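Local coordinates for heme-binding protein HutZ (Vibrio cholerae, PDB 3TGV) that binds heme and probably degrades it to biliverdin beta and delta, releasing the iron, at residues 62-68 with 80-86. The protein carries 1 engineered substitution. Sequence-based numbering, arbitrary orientation.
Sequences VSIMMIE and KRLTFDA
Ile64 and Phe84 face each other at the middle of an antiparallel strand pair, part of the split-barrel sheet of the FMN-binding clan to which this HugZ/HutZ-type protein belongs. Strand 61-67 sits between strands 16-22 and 81-91. Backbone bonds run in pairs at Val62-Ala86, Ile64-Phe84 and Met66-Leu82, the shortest being Ile64 N to Phe84 O at 2.7 Å. Beyond them, Glu68 N still donates to Lys80 O, extending the ladder past the strand end. At the non-hydrogen-bonded positions between, CA-H groups lean on carbonyl oxygens, as Met65 CA does on Leu82 O.

The apolar face carries Val62, Ile64, Met66, Leu82, Phe84 and Ala86. Ile64 lies over one face of the Phe84 ring, its CB 4.0 Å from the ring centroid in a CH-pi contact. With chi1 at 58° Phe84 CG stands between its own N and carbonyl carbon, which swings the ring toward the neighbouring strand. Ile64 CD1 touches both Phe84 CE2, at 3.5 Å, and Ala86 CB, at 3.7 Å. Met66 and Leu82 run side by side in the same direction, both against Phe10 of helix 3-13.

The opposite face, with Ser63, Met65, Ile67, Arg81, Thr83 and Asp85, meets the second subunit: Met65 packs on its Val30, Ile67 and Arg81 on its Tyr32. Ser63 OG donates to Asp85 OD1 at 3.1 Å and also bonds Val30 N of that subunit, tying this strand pair to the dimer contact.

At the end where the loop joins the two strands, the extended Glu68 side chain reaches across to Lys80, the two crossing at about a right angle, while Lys80 NZ turns away to a salt bridge with Glu6. Lys80 N gives Glu68 OE2 a nearly straight bond of 2.8 Å (170° at the hydrogen), approaching from above the carboxylate plane.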
ATOM      1  N   VAL A  62     -12.461   2.184   2.803  1.00 29.52           N
ATOM      2  CA  VAL A  62     -11.144   1.894   2.264  1.00 30.58           C
ATOM      3  C   VAL A  62     -10.325   3.168   2.237  1.00 24.80           C
ATOM      4  O   VAL A  62     -10.855   4.236   1.975  1.00 28.45           O
ATOM      5  CB  VAL A  62     -11.219   1.496   0.794  1.00 28.71           C
ATOM      6  CG1 VAL A  62     -10.156   0.467   0.481  1.00 25.75           C
ATOM      7  CG2 VAL A  62     -12.598   1.015   0.451  1.00 38.68           C
ATOM      8  N   SER A  63      -9.029   3.041   2.476  1.00 23.78           N
ATOM      9  CA  SER A  63      -8.099   4.112   2.177  1.00 25.73           C
ATOM     10  C   SER A  63      -7.332   3.686   0.920  1.00 24.74           C
ATOM     11  O   SER A  63      -6.815   2.567   0.848  1.00 22.26           O
ATOM     12  CB  SER A  63      -7.182   4.386   3.376  1.00 23.18           C
ATOM     13  OG  SER A  63      -6.237   5.413   3.111  1.00 24.59           O
ATOM     14  N   ILE A  64      -7.299   4.562  -0.084  1.00 21.50           N
ATOM     15  CA  ILE A  64      -6.725   4.232  -1.393  1.00 23.41           C
ATOM     16  C   ILE A  64      -5.475   5.056  -1.711  1.00 25.68           C
ATOM     17  O   ILE A  64      -5.417   6.258  -1.428  1.00 22.85           O
ATOM     18  CB  ILE A  64      -7.751   4.480  -2.506  1.00 26.08           C
ATOM     19  CG1 ILE A  64      -8.938   3.527  -2.354  1.00 26.24           C
ATOM     20  CG2 ILE A  64      -7.101   4.335  -3.886  1.00 22.63           C
ATOM     21  CD1 ILE A  64     -10.151   3.940  -3.147  1.00 28.90           C
ATOM     22  N   MET A  65      -4.471   4.415  -2.292  1.00 21.40           N
ATOM     23  CA  MET A  65      -3.263   5.126  -2.706  1.00 23.82           C
ATOM     24  C   MET A  65      -2.777   4.674  -4.075  1.00 26.84           C
ATOM     25  O   MET A  65      -2.695   3.472  -4.366  1.00 24.15           O
ATOM     26  CB  MET A  65      -2.147   4.965  -1.668  1.00 23.60           C
ATOM     27  CG  MET A  65      -0.835   5.606  -2.077  1.00 30.15           C
ATOM     28  SD  MET A  65       0.413   5.608  -0.767  1.00 31.86           S
ATOM     29  CE  MET A  65       0.624   3.847  -0.538  1.00 28.42           C
ATOM     30  N   MET A  66      -2.470   5.651  -4.912  1.00 22.32           N
ATOM     31  CA  MET A  66      -1.870   5.422  -6.214  1.00 24.78           C
ATOM     32  C   MET A  66      -0.463   6.024  -6.112  1.00 25.68           C
ATOM     33  O   MET A  66      -0.311   7.206  -5.790  1.00 23.58           O
ATOM     34  CB  MET A  66      -2.725   6.134  -7.264  1.00 26.54           C
ATOM     35  CG  MET A  66      -2.412   5.854  -8.717  1.00 29.86           C
ATOM     36  SD  MET A  66      -3.452   6.892  -9.795  1.00 33.93           S
ATOM     37  CE  MET A  66      -5.073   6.516  -9.164  1.00 19.63           C
ATOM     38  N   ILE A  67       0.567   5.216  -6.344  1.00 21.34           N
ATOM     39  CA  ILE A  67       1.937   5.628  -6.033  1.00 25.12           C
ATOM     40  C   ILE A  67       2.980   5.223  -7.086  1.00 26.74           C
ATOM     41  O   ILE A  67       2.879   4.149  -7.700  1.00 26.11           O
ATOM     42  CB  ILE A  67       2.365   5.083  -4.639  1.00 24.22           C
ATOM     43  CG1 ILE A  67       3.736   5.631  -4.250  1.00 26.02           C
ATOM     44  CG2 ILE A  67       2.329   3.531  -4.614  1.00 23.49           C
ATOM     45  CD1 ILE A  67       4.023   5.521  -2.771  1.00 25.20           C
ATOM     46  N   GLU A  68       3.979   6.078  -7.306  1.00 25.11           N
ATOM     47  CA  GLU A  68       5.014   5.749  -8.281  1.00 26.99           C
ATOM     48  C   GLU A  68       5.892   4.639  -7.716  1.00 26.53           C
ATOM     49  O   GLU A  68       5.933   4.438  -6.507  1.00 27.32           O
ATOM     50  CB  GLU A  68       5.873   6.966  -8.646  1.00 23.99           C
ATOM     51  CG  GLU A  68       6.901   7.338  -7.604  1.00 27.18           C
ATOM     52  CD  GLU A  68       7.694   8.591  -7.982  1.00 29.67           C
ATOM     53  OE1 GLU A  68       7.896   8.853  -9.187  1.00 34.31           O
ATOM     54  OE2 GLU A  68       8.117   9.304  -7.066  1.00 29.44           O
ATOM     55  N   LYS A  80       6.071  10.134  -5.326  1.00 25.46           N
ATOM     56  CA  LYS A  80       4.945  10.821  -5.942  1.00 27.21           C
ATOM     57  C   LYS A  80       3.692   9.973  -5.763  1.00 27.47           C
ATOM     58  O   LYS A  80       3.691   8.780  -6.092  1.00 23.83           O
ATOM     59  CB  LYS A  80       5.257  11.027  -7.428  1.00 28.34           C
ATOM     60  CG  LYS A  80       4.251  11.798  -8.244  1.00 29.53           C
ATOM     61  CD  LYS A  80       4.873  12.145  -9.603  1.00 33.65           C
ATOM     62  CE  LYS A  80       3.834  12.397 -10.676  1.00 37.50           C
ATOM     63  NZ  LYS A  80       4.430  12.586 -12.040  1.00 30.35           N
ATOM     64  N   ARG A  81       2.627  10.570  -5.235  1.00 23.39           N
ATOM     65  CA  ARG A  81       1.442   9.787  -4.904  1.00 23.27           C
ATOM     66  C   ARG A  81       0.158  10.600  -4.789  1.00 25.61           C
ATOM     67  O   ARG A  81       0.196  11.816  -4.561  1.00 24.10           O
ATOM     68  CB  ARG A  81       1.677   9.030  -3.598  1.00 27.19           C
ATOM     69  CG  ARG A  81       1.851   9.930  -2.371  1.00 23.70           C
ATOM     70  CD  ARG A  81       2.457   9.146  -1.209  1.00 28.13           C
ATOM     71  NE  ARG A  81       2.553   9.940   0.012  1.00 30.13           N
ATOM     72  CZ  ARG A  81       3.608  10.680   0.349  1.00 31.71           C
ATOM     73  NH1 ARG A  81       4.672  10.729  -0.439  1.00 27.57           N
ATOM     74  NH2 ARG A  81       3.601  11.372   1.481  1.00 29.83           N
ATOM     75  N   LEU A  82      -0.965   9.900  -4.951  1.00 23.20           N
ATOM     76  CA  LEU A  82      -2.308  10.432  -4.741  1.00 22.09           C
ATOM     77  C   LEU A  82      -2.974   9.545  -3.709  1.00 25.10           C
ATOM     78  O   LEU A  82      -2.945   8.324  -3.846  1.00 25.40           O
ATOM     79  CB  LEU A  82      -3.138  10.322  -6.018  1.00 22.39           C
ATOM     80  CG  LEU A  82      -2.719  11.093  -7.269  1.00 24.82           C
ATOM     81  CD1 LEU A  82      -3.694  10.820  -8.386  1.00 26.68           C
ATOM     82  CD2 LEU A  82      -2.618  12.601  -6.987  1.00 25.09           C
ATOM     83  N   THR A  83      -3.587  10.129  -2.689  1.00 25.08           N
ATOM     84  CA  THR A  83      -4.241   9.319  -1.658  1.00 26.35           C
ATOM     85  C   THR A  83      -5.619   9.889  -1.335  1.00 31.61           C
ATOM     86  O   THR A  83      -5.817  11.118  -1.321  1.00 27.73           O
ATOM     87  CB  THR A  83      -3.388   9.252  -0.372  1.00 32.95           C
ATOM     88  OG1 THR A  83      -2.043   8.885  -0.705  1.00 35.07           O
ATOM     89  CG2 THR A  83      -3.943   8.209   0.590  1.00 31.79           C
ATOM     90  N   PHE A  84      -6.571   8.999  -1.082  1.00 23.39           N
ATOM     91  CA  PHE A  84      -7.923   9.401  -0.715  1.00 25.28           C
ATOM     92  C   PHE A  84      -8.653   8.243  -0.058  1.00 28.76           C
ATOM     93  O   PHE A  84      -8.305   7.082  -0.279  1.00 26.85           O
ATOM     94  CB  PHE A  84      -8.706   9.904  -1.933  1.00 25.94           C
ATOM     95  CG  PHE A  84      -8.832   8.902  -3.054  1.00 30.20           C
ATOM     96  CD1 PHE A  84      -7.803   8.723  -3.961  1.00 30.46           C
ATOM     97  CD2 PHE A  84     -10.002   8.168  -3.224  1.00 28.52           C
ATOM     98  CE1 PHE A  84      -7.917   7.806  -5.002  1.00 28.68           C
ATOM     99  CE2 PHE A  84     -10.125   7.245  -4.272  1.00 27.84           C
ATOM    100  CZ  PHE A  84      -9.081   7.075  -5.160  1.00 30.10           C
ATOM    101  N   ASP A  85      -9.646   8.562   0.766  1.00 27.55           N
ATOM    102  CA  ASP A  85     -10.491   7.548   1.381  1.00 28.54           C
ATOM    103  C   ASP A  85     -11.747   7.422   0.546  1.00 32.58           C
ATOM    104  O   ASP A  85     -12.090   8.350  -0.186  1.00 29.81           O
ATOM    105  CB  ASP A  85     -10.845   7.919   2.819  1.00 35.59           C
ATOM    106  CG  ASP A  85      -9.629   7.936   3.736  1.00 36.37           C
ATOM    107  OD1 ASP A  85      -8.554   7.434   3.332  1.00 32.83           O
ATOM    108  OD2 ASP A  85      -9.746   8.459   4.865  1.00 42.41           O
ATOM    109  N   ALA A  86     -12.421   6.274   0.648  1.00 29.05           N
ATOM    110  CA  ALA A  86     -13.576   5.974  -0.190  1.00 29.90           C
ATOM    111  C   ALA A  86     -14.595   5.075   0.508  1.00 31.95           C
ATOM    112  O   ALA A  86     -14.325   4.514   1.558  1.00 28.16           O
ATOM    113  CB  ALA A  86     -13.124   5.330  -1.502  1.00 28.45           C
TER